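Local coordinates for protein translation elongation factor 1A (Methanosarcina mazei, PDB 3WND) that binds GDP and, in its GTP-bound form, cysteinyl-tRNA(Cys), and is probably a translation elongation factor of the SelB/EF-Tu type, at residues 75-80 / 361-366; 79-84 / 105-110; 89-94 / 98-103; 117-122 / 131-136. One frame throughout, in Å; residues are numbered along the deposited sequence.

Interaction 1 (75-80 / 361-366); sequences KSLITA and QRFAAY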
loop_
_atom_site.group_PDB
_atom_site.type_symbol
_atom_site.label_atom_id
_atom_site.label_comp_id
_atom_site.label_asym_id
_atom_site.label_seq_id
_atom_site.Cartn_x
_atom_site.Cartn_y
_atom_site.Cartn_z
ATOM N N LYS A 75 8.755 5.462 -1.730
ATOM C CA LYS A 75 7.907 4.853 -2.774
ATOM C C LYS A 75 7.733 3.338 -2.550
ATOM O O LYS A 75 6.635 2.780 -2.762
ATOM C CB LYS A 75 8.546 5.190 -4.159
ATOM C CG LYS A 75 8.071 4.345 -5.350
ATOM C CD LYS A 75 8.815 4.735 -6.628
ATOM C CE LYS A 75 8.232 3.983 -7.876
ATOM N NZ LYS A 75 8.678 4.504 -9.221
ATOM N N SER A 76 8.814 2.653 -2.090
ATOM C CA SER A 76 8.685 1.210 -1.887
ATOM C C SER A 76 7.609 0.953 -0.827
ATOM O O SER A 76 6.708 0.099 -1.015
ATOM C CB SER A 76 10.052 0.647 -1.462
ATOM O OG SER A 76 9.948 -0.805 -1.124
ATOM N N LEU A 77 7.710 1.667 0.290
ATOM C CA LEU A 77 6.734 1.477 1.363
ATOM C C LEU A 77 5.309 1.859 0.938
ATOM O O LEU A 77 4.346 1.149 1.201
ATOM C CB LEU A 77 7.141 2.342 2.569
ATOM C CG LEU A 77 6.198 2.325 3.797
ATOM C CD1 LEU A 77 6.221 0.993 4.488
ATOM C CD2 LEU A 77 6.642 3.457 4.732
ATOM N N ILE A 78 5.182 3.037 0.330
ATOM C CA ILE A 78 3.844 3.554 0.046
ATOM C C ILE A 78 3.204 2.724 -1.050
ATOM O O ILE A 78 2.015 2.506 -1.033
ATOM C CB ILE A 78 3.851 5.057 -0.229
ATOM C CG1 ILE A 78 4.454 5.837 0.979
ATOM C CG2 ILE A 78 2.411 5.475 -0.661
ATOM C CD1 ILE A 78 3.730 5.515 2.297
ATOM N N THR A 79 3.980 2.261 -2.041
ATOM C CA THR A 79 3.399 1.325 -3.052
ATOM C C THR A 79 2.905 0.055 -2.381
ATOM O O THR A 79 1.780 -0.361 -2.673
ATOM C CB THR A 79 4.464 0.997 -4.138
ATOM O OG1 THR A 79 4.902 2.201 -4.795
ATOM C CG2 THR A 79 3.911 -0.005 -5.161
ATOM N N ALA A 80 3.727 -0.575 -1.504
ATOM C CA ALA A 80 3.295 -1.793 -0.855
ATOM C C ALA A 80 2.012 -1.545 -0.080
ATOM O O ALA A 80 1.102 -2.345 -0.130
ATOM C CB ALA A 80 4.366 -2.222 0.133
ATOM N N GLN A 361 12.337 11.711 9.923
ATOM C CA GLN A 361 10.965 11.155 9.850
ATOM C C GLN A 361 10.423 12.015 8.643
ATOM O O GLN A 361 10.217 13.189 8.767
ATOM C CB GLN A 361 10.233 11.433 11.165
ATOM C CG GLN A 361 8.891 10.678 11.322
ATOM C CD GLN A 361 7.861 11.082 10.290
ATOM O OE1 GLN A 361 7.666 10.348 9.270
ATOM N NE2 GLN A 361 7.221 12.253 10.506
ATOM N N ARG A 362 10.153 11.334 7.535
ATOM C CA ARG A 362 9.935 12.054 6.280
ATOM C C ARG A 362 8.473 12.371 5.981
ATOM O O ARG A 362 8.187 13.068 5.040
ATOM C CB ARG A 362 10.544 11.264 5.120
ATOM C CG ARG A 362 12.038 11.175 5.276
ATOM C CD ARG A 362 12.717 10.146 4.375
ATOM N NE ARG A 362 12.544 8.804 4.948
ATOM C CZ ARG A 362 13.064 7.703 4.420
ATOM N NH1 ARG A 362 13.811 7.719 3.265
ATOM N NH2 ARG A 362 12.816 6.551 5.033
ATOM N N PHE A 363 7.544 11.762 6.693
ATOM C CA PHE A 363 6.110 11.996 6.398
ATOM C C PHE A 363 5.619 13.229 7.084
ATOM O O PHE A 363 5.797 13.411 8.292
ATOM C CB PHE A 363 5.253 10.788 6.777
ATOM C CG PHE A 363 5.491 9.620 5.859
ATOM C CD1 PHE A 363 4.968 9.621 4.534
ATOM C CD2 PHE A 363 6.350 8.583 6.237
ATOM C CE1 PHE A 363 5.294 8.511 3.662
ATOM C CE2 PHE A 363 6.680 7.526 5.372
ATOM C CZ PHE A 363 6.109 7.467 4.092
ATOM N N ALA A 364 5.023 14.101 6.275
ATOM C CA ALA A 364 4.631 15.411 6.733
ATOM C C ALA A 364 3.145 15.603 6.959
ATOM O O ALA A 364 2.757 16.383 7.823
ATOM C CB ALA A 364 5.161 16.476 5.735
ATOM N N ALA A 365 2.328 14.974 6.139
ATOM C CA ALA A 365 0.912 15.342 6.118
ATOM C C ALA A 365 0.162 14.354 5.275
ATOM O O ALA A 365 0.769 13.702 4.404
ATOM C CB ALA A 365 0.676 16.751 5.525
ATOM N N TYR A 366 -1.162 14.249 5.577
ATOM C CA TYR A 366 -2.058 13.670 4.532
ATOM C C TYR A 366 -3.023 14.748 4.105
ATOM O O TYR A 366 -3.214 15.766 4.806
ATOM C CB TYR A 366 -2.831 12.446 5.052
ATOM C CG TYR A 366 -3.921 12.691 6.084
ATOM C CD1 TYR A 366 -5.224 13.115 5.680
ATOM C CD2 TYR A 366 -3.675 12.550 7.416
ATOM C CE1 TYR A 366 -6.240 13.329 6.642
ATOM C CE2 TYR A 366 -4.682 12.750 8.372
ATOM C CZ TYR A 366 -5.941 13.189 7.948
ATOM O OH TYR A 366 -6.920 13.350 8.873
#

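Interaction 2 (79-84 / 105-110); sequences TALNIS and IALDLL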
loop_
_atom_site.group_PDB
_atom_site.type_symbol
_atom_site.label_atom_id
_atom_site.label_comp_id
_atom_site.label_asym_id
_atom_site.label_seq_id
_atom_site.Cartn_x
_atom_site.Cartn_y
_atom_site.Cartn_z
ATOM N N THR A 79 3.980 2.261 -2.041
ATOM C CA THR A 79 3.399 1.325 -3.052
ATOM C C THR A 79 2.905 0.055 -2.381
ATOM O O THR A 79 1.780 -0.361 -2.673
ATOM C CB THR A 79 4.464 0.997 -4.138
ATOM O OG1 THR A 79 4.902 2.201 -4.795
ATOM C CG2 THR A 79 3.911 -0.005 -5.161
ATOM N N ALA A 80 3.727 -0.575 -1.504
ATOM C CA ALA A 80 3.295 -1.793 -0.855
ATOM C C ALA A 80 2.012 -1.545 -0.080
ATOM O O ALA A 80 1.102 -2.345 -0.130
ATOM C CB ALA A 80 4.366 -2.222 0.133
ATOM N N LEU A 81 1.985 -0.409 0.613
ATOM C CA LEU A 81 0.783 -0.102 1.386
ATOM C C LEU A 81 -0.461 0.146 0.534
ATOM O O LEU A 81 -1.528 -0.297 0.893
ATOM C CB LEU A 81 0.975 1.038 2.385
ATOM C CG LEU A 81 1.946 0.657 3.554
ATOM C CD1 LEU A 81 2.266 1.797 4.474
ATOM C CD2 LEU A 81 1.441 -0.593 4.397
ATOM N N ASN A 82 -0.343 0.947 -0.519
ATOM C CA ASN A 82 -1.520 1.277 -1.304
ATOM C C ASN A 82 -1.976 0.194 -2.260
ATOM O O ASN A 82 -2.997 0.395 -2.919
ATOM C CB ASN A 82 -1.253 2.630 -2.087
ATOM C CG ASN A 82 -1.528 3.920 -1.178
ATOM O OD1 ASN A 82 -2.177 3.805 -0.107
ATOM N ND2 ASN A 82 -1.110 5.144 -1.651
ATOM N N ILE A 83 -1.263 -0.944 -2.323
ATOM C CA ILE A 83 -1.807 -2.142 -3.029
ATOM C C ILE A 83 -2.281 -3.213 -2.095
ATOM O O ILE A 83 -2.818 -4.202 -2.526
ATOM C CB ILE A 83 -0.766 -2.710 -4.071
ATOM C CG1 ILE A 83 0.362 -3.417 -3.408
ATOM C CG2 ILE A 83 -0.397 -1.642 -5.104
ATOM C CD1 ILE A 83 1.409 -3.896 -4.477
ATOM N N SER A 84 -2.062 -2.987 -0.792
ATOM C CA SER A 84 -2.408 -3.987 0.185
ATOM C C SER A 84 -3.588 -3.595 1.038
ATOM O O SER A 84 -3.940 -2.394 1.162
ATOM C CB SER A 84 -1.178 -4.269 1.068
ATOM O OG SER A 84 -0.112 -4.752 0.270
ATOM N N ILE A 105 4.020 6.298 11.901
ATOM C CA ILE A 105 3.458 7.562 11.502
ATOM C C ILE A 105 2.813 7.440 10.108
ATOM O O ILE A 105 1.682 7.950 9.897
ATOM C CB ILE A 105 4.553 8.634 11.536
ATOM C CG1 ILE A 105 4.765 9.053 13.000
ATOM C CG2 ILE A 105 4.079 9.838 10.717
ATOM C CD1 ILE A 105 6.066 9.784 13.205
ATOM N N ALA A 106 3.482 6.741 9.211
ATOM C CA ALA A 106 2.907 6.568 7.852
ATOM C C ALA A 106 1.601 5.816 7.876
ATOM O O ALA A 106 0.635 6.227 7.217
ATOM C CB ALA A 106 3.861 5.856 6.911
ATOM N N LEU A 107 1.564 4.681 8.625
ATOM C CA LEU A 107 0.324 3.911 8.668
ATOM C C LEU A 107 -0.779 4.783 9.220
ATOM O O LEU A 107 -1.953 4.696 8.759
ATOM C CB LEU A 107 0.550 2.707 9.588
ATOM C CG LEU A 107 1.460 1.593 8.991
ATOM C CD1 LEU A 107 1.889 0.597 10.115
ATOM C CD2 LEU A 107 0.730 0.855 7.829
ATOM N N ASP A 108 -0.449 5.587 10.242
ATOM C CA ASP A 108 -1.499 6.386 10.896
ATOM C C ASP A 108 -1.967 7.537 10.010
ATOM O O ASP A 108 -3.176 7.777 9.904
ATOM C CB ASP A 108 -0.981 6.851 12.287
ATOM C CG ASP A 108 -2.008 7.587 13.041
ATOM O OD1 ASP A 108 -3.041 7.005 13.472
ATOM O OD2 ASP A 108 -1.690 8.755 13.321
ATOM N N LEU A 109 -1.012 8.159 9.259
ATOM C CA LEU A 109 -1.454 9.188 8.308
ATOM C C LEU A 109 -2.291 8.604 7.175
ATOM O O LEU A 109 -3.120 9.289 6.602
ATOM C CB LEU A 109 -0.230 9.846 7.698
ATOM C CG LEU A 109 0.539 10.752 8.626
ATOM C CD1 LEU A 109 1.805 11.229 7.857
ATOM C CD2 LEU A 109 -0.223 11.964 9.074
ATOM N N LEU A 110 -2.037 7.320 6.801
ATOM C CA LEU A 110 -2.842 6.615 5.770
ATOM C C LEU A 110 -4.211 6.189 6.264
ATOM O O LEU A 110 -5.043 5.710 5.521
ATOM C CB LEU A 110 -2.041 5.435 5.217
ATOM C CG LEU A 110 -0.911 5.853 4.241
ATOM C CD1 LEU A 110 0.088 4.726 4.020
ATOM C CD2 LEU A 110 -1.605 6.194 2.918
#

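Interaction 3 (89-94 / 98-103); sequences LCIPPQ and AHTGEC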
loop_
_atom_site.group_PDB
_atom_site.type_symbol
_atom_site.label_atom_id
_atom_site.label_comp_id
_atom_site.label_asym_id
_atom_site.label_seq_id
_atom_site.Cartn_x
_atom_site.Cartn_y
_atom_site.Cartn_z
ATOM N N LEU A 89 3.676 -5.069 10.421
ATOM C CA LEU A 89 4.820 -4.193 10.788
ATOM C C LEU A 89 5.778 -5.028 11.597
ATOM O O LEU A 89 5.380 -5.538 12.674
ATOM C CB LEU A 89 4.335 -2.948 11.525
ATOM C CG LEU A 89 5.417 -2.128 12.179
ATOM C CD1 LEU A 89 6.409 -1.580 11.075
ATOM C CD2 LEU A 89 4.753 -0.997 12.983
ATOM N N CYS A 90 6.955 -5.220 11.063
ATOM C CA CYS A 90 7.950 -6.117 11.734
ATOM C C CYS A 90 8.830 -5.253 12.644
ATOM O O CYS A 90 9.422 -4.315 12.216
ATOM C CB CYS A 90 8.825 -6.754 10.646
ATOM S SG CYS A 90 7.918 -7.888 9.626
ATOM N N ILE A 91 8.817 -5.592 13.935
ATOM C CA ILE A 91 9.668 -4.882 14.891
ATOM C C ILE A 91 10.546 -5.953 15.569
ATOM O O ILE A 91 10.008 -6.782 16.334
ATOM C CB ILE A 91 8.808 -4.117 15.924
ATOM C CG1 ILE A 91 7.803 -3.178 15.177
ATOM C CG2 ILE A 91 9.720 -3.373 16.877
ATOM C CD1 ILE A 91 6.851 -2.423 16.025
ATOM N N PRO A 92 11.868 -5.820 15.452
ATOM C CA PRO A 92 12.778 -6.776 16.106
ATOM C C PRO A 92 13.038 -6.375 17.596
ATOM O O PRO A 92 12.613 -5.305 18.022
ATOM C CB PRO A 92 14.048 -6.618 15.270
ATOM C CG PRO A 92 14.071 -5.094 14.941
ATOM C CD PRO A 92 12.607 -4.813 14.608
ATOM N N PRO A 93 13.726 -7.242 18.350
ATOM C CA PRO A 93 13.902 -6.903 19.778
ATOM C C PRO A 93 14.698 -5.584 19.846
ATOM O O PRO A 93 15.614 -5.317 19.019
ATOM C CB PRO A 93 14.626 -8.197 20.343
ATOM C CG PRO A 93 14.108 -9.278 19.415
ATOM C CD PRO A 93 14.197 -8.629 18.042
ATOM N N GLN A 94 14.317 -4.753 20.801
ATOM C CA GLN A 94 14.886 -3.448 20.977
ATOM C C GLN A 94 14.811 -2.625 19.709
ATOM O O GLN A 94 15.667 -1.757 19.450
ATOM C CB GLN A 94 16.382 -3.520 21.463
ATOM C CG GLN A 94 16.588 -4.249 22.807
ATOM C CD GLN A 94 15.936 -3.478 23.987
ATOM O OE1 GLN A 94 15.678 -2.240 23.892
ATOM N NE2 GLN A 94 15.641 -4.201 25.095
ATOM N N ALA A 98 14.161 4.842 14.578
ATOM C CA ALA A 98 13.603 5.990 13.820
ATOM C C ALA A 98 12.688 5.494 12.709
ATOM O O ALA A 98 11.604 6.095 12.469
ATOM C CB ALA A 98 14.735 6.804 13.233
ATOM N N HIS A 99 13.058 4.360 12.090
ATOM C CA HIS A 99 12.232 3.879 11.003
ATOM C C HIS A 99 10.991 3.171 11.434
ATOM O O HIS A 99 9.952 3.222 10.758
ATOM C CB HIS A 99 13.018 3.122 9.937
ATOM C CG HIS A 99 13.970 4.026 9.215
ATOM N ND1 HIS A 99 15.246 3.753 9.095
ATOM C CD2 HIS A 99 13.760 5.319 8.623
ATOM C CE1 HIS A 99 15.877 4.746 8.355
ATOM N NE2 HIS A 99 14.977 5.740 8.136
ATOM N N THR A 100 11.063 2.491 12.580
ATOM C CA THR A 100 9.811 1.910 13.122
ATOM C C THR A 100 8.864 3.049 13.427
ATOM O O THR A 100 7.668 2.985 13.118
ATOM C CB THR A 100 10.161 1.177 14.392
ATOM O OG1 THR A 100 10.896 0.017 14.037
ATOM C CG2 THR A 100 8.870 0.764 15.112
ATOM N N GLY A 101 9.383 4.138 13.982
ATOM C CA GLY A 101 8.523 5.304 14.243
ATOM C C GLY A 101 7.934 5.900 12.937
ATOM O O GLY A 101 6.765 6.266 12.890
ATOM N N GLU A 102 8.765 6.035 11.922
ATOM C CA GLU A 102 8.325 6.574 10.610
ATOM C C GLU A 102 7.231 5.689 10.025
ATOM O O GLU A 102 6.204 6.177 9.477
ATOM C CB GLU A 102 9.521 6.660 9.673
ATOM C CG GLU A 102 9.130 7.372 8.359
ATOM C CD GLU A 102 10.344 7.501 7.474
ATOM O OE1 GLU A 102 10.976 6.481 7.154
ATOM O OE2 GLU A 102 10.710 8.668 7.161
ATOM N N CYS A 103 7.426 4.365 10.105
ATOM C CA CYS A 103 6.337 3.431 9.604
ATOM C C CYS A 103 5.019 3.589 10.359
ATOM O O CYS A 103 3.946 3.545 9.763
ATOM C CB CYS A 103 6.780 1.942 9.772
ATOM S SG CYS A 103 7.991 1.495 8.494
HETATM O O HOH W 1 9.862 -1.561 12.078
#

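Interaction 4 (117-122 / 131-136); sequences IALTRS and DELKAK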
loop_
_atom_site.group_PDB
_atom_site.type_symbol
_atom_site.label_atom_id
_atom_site.label_comp_id
_atom_site.label_asym_id
_atom_site.label_seq_id
_atom_site.Cartn_x
_atom_site.Cartn_y
_atom_site.Cartn_z
ATOM N N ILE A 117 1.264 -6.413 14.344
ATOM C CA ILE A 117 2.664 -6.218 14.664
ATOM C C ILE A 117 3.352 -7.536 14.787
ATOM O O ILE A 117 2.935 -8.322 15.699
ATOM C CB ILE A 117 2.861 -5.295 15.899
ATOM C CG1 ILE A 117 2.290 -3.885 15.542
ATOM C CG2 ILE A 117 4.337 -5.164 16.257
ATOM C CD1 ILE A 117 2.307 -2.860 16.671
ATOM N N ALA A 118 4.379 -7.813 13.988
ATOM C CA ALA A 118 5.153 -9.041 14.158
ATOM C C ALA A 118 6.407 -8.704 14.942
ATOM O O ALA A 118 7.226 -7.897 14.467
ATOM C CB ALA A 118 5.515 -9.600 12.797
ATOM N N LEU A 119 6.538 -9.271 16.133
ATOM C CA LEU A 119 7.690 -9.064 16.957
ATOM C C LEU A 119 8.683 -10.185 16.583
ATOM O O LEU A 119 8.637 -11.271 17.075
ATOM C CB LEU A 119 7.345 -9.106 18.461
ATOM C CG LEU A 119 6.472 -7.948 18.947
ATOM C CD1 LEU A 119 6.218 -8.056 20.494
ATOM C CD2 LEU A 119 7.027 -6.595 18.496
ATOM N N THR A 120 9.500 -9.867 15.578
ATOM C CA THR A 120 10.278 -10.897 14.895
ATOM C C THR A 120 11.501 -11.320 15.748
ATOM O O THR A 120 11.851 -10.722 16.792
ATOM C CB THR A 120 10.799 -10.327 13.548
ATOM O OG1 THR A 120 11.379 -9.060 13.803
ATOM C CG2 THR A 120 9.602 -10.100 12.581
ATOM N N ARG A 121 12.231 -12.327 15.239
ATOM C CA ARG A 121 13.512 -12.730 15.860
ATOM C C ARG A 121 13.283 -13.175 17.273
ATOM O O ARG A 121 14.158 -12.947 18.127
ATOM C CB ARG A 121 14.644 -11.668 15.684
ATOM C CG ARG A 121 14.837 -11.316 14.218
ATOM C CD ARG A 121 15.736 -10.158 14.020
ATOM N NE ARG A 121 17.110 -10.472 14.315
ATOM C CZ ARG A 121 18.055 -9.526 14.470
ATOM N NH1 ARG A 121 17.768 -8.172 14.411
ATOM N NH2 ARG A 121 19.301 -9.930 14.726
ATOM N N SER A 122 12.152 -13.842 17.515
ATOM C CA SER A 122 11.836 -14.209 18.937
ATOM C C SER A 122 12.912 -15.114 19.585
ATOM O O SER A 122 13.074 -15.099 20.801
ATOM C CB SER A 122 10.464 -14.905 19.059
ATOM O OG SER A 122 10.525 -16.168 18.358
ATOM N N ASP A 131 7.524 -9.299 26.657
ATOM C CA ASP A 131 6.400 -8.667 27.353
ATOM C C ASP A 131 6.646 -7.162 27.582
ATOM O O ASP A 131 5.724 -6.333 27.398
ATOM C CB ASP A 131 6.003 -9.416 28.638
ATOM C CG ASP A 131 5.582 -10.814 28.316
ATOM O OD1 ASP A 131 5.220 -11.039 27.118
ATOM O OD2 ASP A 131 5.701 -11.699 29.183
ATOM N N GLU A 132 7.911 -6.789 27.860
ATOM C CA GLU A 132 8.228 -5.379 28.026
ATOM C C GLU A 132 8.101 -4.607 26.728
ATOM O O GLU A 132 7.617 -3.447 26.715
ATOM C CB GLU A 132 9.615 -5.143 28.637
ATOM C CG GLU A 132 9.637 -5.425 30.130
ATOM C CD GLU A 132 11.043 -5.318 30.787
ATOM O OE1 GLU A 132 11.992 -4.716 30.150
ATOM O OE2 GLU A 132 11.208 -5.808 31.981
ATOM N N LEU A 133 8.500 -5.201 25.615
ATOM C CA LEU A 133 8.341 -4.524 24.325
ATOM C C LEU A 133 6.836 -4.464 23.965
ATOM O O LEU A 133 6.402 -3.432 23.438
ATOM C CB LEU A 133 9.141 -5.287 23.228
ATOM C CG LEU A 133 9.114 -4.787 21.797
ATOM C CD1 LEU A 133 9.517 -3.328 21.707
ATOM C CD2 LEU A 133 9.943 -5.698 20.874
ATOM N N LYS A 134 6.037 -5.543 24.197
ATOM C CA LYS A 134 4.556 -5.427 23.959
ATOM C C LYS A 134 3.933 -4.290 24.754
ATOM O O LYS A 134 3.145 -3.525 24.197
ATOM C CB LYS A 134 3.786 -6.703 24.293
ATOM C CG LYS A 134 4.126 -7.824 23.333
ATOM C CD LYS A 134 3.364 -9.034 23.570
ATOM C CE LYS A 134 3.520 -10.093 22.508
ATOM N NZ LYS A 134 2.760 -11.335 22.960
ATOM N N ALA A 135 4.334 -4.150 26.029
ATOM C CA ALA A 135 3.823 -3.056 26.877
ATOM C C ALA A 135 4.169 -1.703 26.298
ATOM O O ALA A 135 3.357 -0.718 26.238
ATOM C CB ALA A 135 4.404 -3.143 28.317
ATOM N N LYS A 136 5.402 -1.590 25.923
ATOM C CA LYS A 136 5.867 -0.370 25.317
ATOM C C LYS A 136 4.977 -0.039 24.111
ATOM O O LYS A 136 4.459 1.101 24.012
ATOM C CB LYS A 136 7.319 -0.460 24.922
ATOM C CG LYS A 136 8.312 -0.396 26.114
ATOM C CD LYS A 136 9.658 0.083 25.578
ATOM C CE LYS A 136 10.800 -0.729 26.176
ATOM N NZ LYS A 136 11.518 -0.094 27.286
#

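Interaction 1 (75-80 / 361-366)
The outer end of the Phe363 ring, CE1, CZ and CE2, meets Ile78 and Leu77 of helix 74-83, both obliquely to its plane. Ile78 CD1 is 3.6 Å from Phe363 CZ and equally near CE1, while Ile78 CG1 follows behind at 3.9 Å from CE1. Leu77 comes to the neighbouring corner, its CD2 4.1 Å from Phe363 CE2. Ile78 and the ring reach out from opposite sides, whereas Leu77 runs slantwise to it. With CG1 beside its own backbone N (chi1 -58°), Ile78 presents its longer branch to the aromatic carbons. At the base of Phe363, the Gln361 amide holds the backbone at both ends of the residue: Phe363 N donates to Gln361 OE1 (2.9 Å) from above the carbonyl plane, and Gln361 NE2 donates to Phe363 O (2.9 Å) within that carbonyl's plane, on a lone pair. Leu74, Leu353, Ala106 and Leu109 also touch the Phe363 side chain, which thus links the nucleotide-binding domain to the C-terminal beta domain, consistent with the multidomain build of SelB- and EF-Tu-like factors. An alanine in place of Phe363 is likely to open a gap beside Ile78 and Leu77, leaving their methyls without the aromatic partner that reaches them from the strand. No hydrogen bond crosses between 75-80 and 361-366, which implies that their direct contact rests on shape and apolar burial, with polar bonding fixing the backbone on the strand side.

Interaction 2 (79-84 / 105-110)
Three leucines make the apolar part of this contact. Leu81 enters with both methyls: its CD1 is 3.7 Å from Leu110 CD1 and 3.8 Å from Leu107 CD2, and its CD2 is also 3.8 Å from Leu107 CD2. A single methyl of Leu107 therefore touches both tips of the Leu81 fork, the two side chains crossing at about a right angle. Leu110 crosses Leu81 at a slant, so that its CD1 also comes within 4.1 Å of Leu81 CB. Leu81 has CG beside the backbone N (chi1 -68°) and an extended second torsion, which carries the fork out toward the facing helix.

The helices concerned, 74-83 and 98-109, are joined through strand 86-91 and belong to the nucleotide-binding domain, whose mixed sheet has the strand order of a Ras-like G domain. Leu81 touches Ala25 and Leu107 touches Ile27 of strand 21-28, so these two leucines pack against the sheet as well as against each other.

Polar groups play a smaller part. Asn82 OD1 approaches Leu110 CD2 at 3.9 Å, a van der Waals contact of a carbonyl oxygen with a methyl, while its ND2 donates to Gly307 O in the C-terminal domain and so ties this end of the helix to another part of the molecule. Within 79-84, Ser84 OG donates to Ala80 O (2.7 Å), approaching with a C=O...donor angle of 156° and tilted 22° from the carbonyl plane.

Interaction 3 (89-94 / 98-103)
A water molecule bridges strand and helix, donating to Thr100 OG1 at 2.7 Å and to Cys90 O at 2.8 Å. Thr100 OG1 has a second partner in Gly95 O, in the loop leading into the helix, so two hydrogen bonds hold this hydroxyl, the one to Gly95 O given by the hydroxyl itself. The torsion of Thr100 divides its branches: OG1 stands beside the backbone N (chi1 -71°), available to the water and Gly95, and CG2 is turned to the strand. There CG2 lies 3.9 Å from Ile91 CD1 and 4.1 Å from Ile91 CG1, the two side chains crossing at about a right angle. One helical turn further on, Leu89 CD1 rests 3.8 Å from Cys103 CB, so it is the base of the cysteine that takes the methyl. Leu89 is placed for this by having CG opposite its own backbone N (chi1 169°). Direct contacts between 89-94 and 98-103 are thus apolar, and the polar link is made through solvent. Ile91 is about 6 Å from Ser32, a GDP-binding residue, between side chains. The packing belongs to the beta-alpha-beta unit of strand 86-91, helix 98-109 and strand 115-119: Leu89 also touches Ile27 of strand 21-28, Ile91 leans on Ile117 and Leu119 of strand 115-119, and the helix packs against the parallel part of the mixed sheet.

Interaction 4 (117-122 / 131-136)
Leu119 and Leu133 point at one another tip to tip, strand side chain against helix side chain, with Leu119 CD2 3.9 Å from Leu133 CD2. Lys134 behaves differently: it passes obliquely by the other methyl of Leu119, whose CD1 lies 3.5 Å from Lys134 CG and 3.9 Å from Lys134 CE. The lysine touches with its aliphatic stem, not with its charged end, because the chain is extended beyond CG and runs past the leucine. The fork of Leu119 is thus shared between two successive helix residues, one methyl for each. Leu133 reaches its partner with CG swung opposite the backbone N (chi1 179°), whereas Lys134 keeps CG beside its own N (chi1 -68°) and lies along the margin of the contact.

Strand 115-119, helix 127-140 and strand 150-153 form a beta-alpha-beta unit near one margin of the mixed sheet, and Leu119 is the strand residue that meets the helix segment 131-136. Ile130 and Leu137 of the same helix also touch Leu119, as do Cys151 of the last strand and Ile91 of the preceding one, so much of the leucine packs against apolar side chains.

Just beyond the strand, the chain turns toward the nucleotide site: Thr120 OG1 is hydrogen-bonded to Ser32 O, and Ser32 and Asp123 are both GDP-binding residues. The Leu119 side chain is about 9 Å from that of Ser32.

In the fold
Interactions 1 and 2 share helix 74-83 and also touch where 361-366 packs on 105-110, Phe363 on Ala106 among them; interaction 1 reaches across to the C-terminal beta domain, whereas interaction 2 joins two helices of the nucleotide-binding domain. Interactions 3 and 4 each pair a strand with the helix that follows it, and their strands, 86-91 and 115-119, are hydrogen-bonded neighbours. Helix 98-109 serves both 2 and 3, and the Arg362-Glu102 salt bridge ties 361-366 to 98-103. Interactions 1 and 3 are wholly buried; 2 has partly exposed Asn82 and Leu110, and 4 a lysine at its margin. All four are mainly apolar, and interaction 3 alone adds a bridging water.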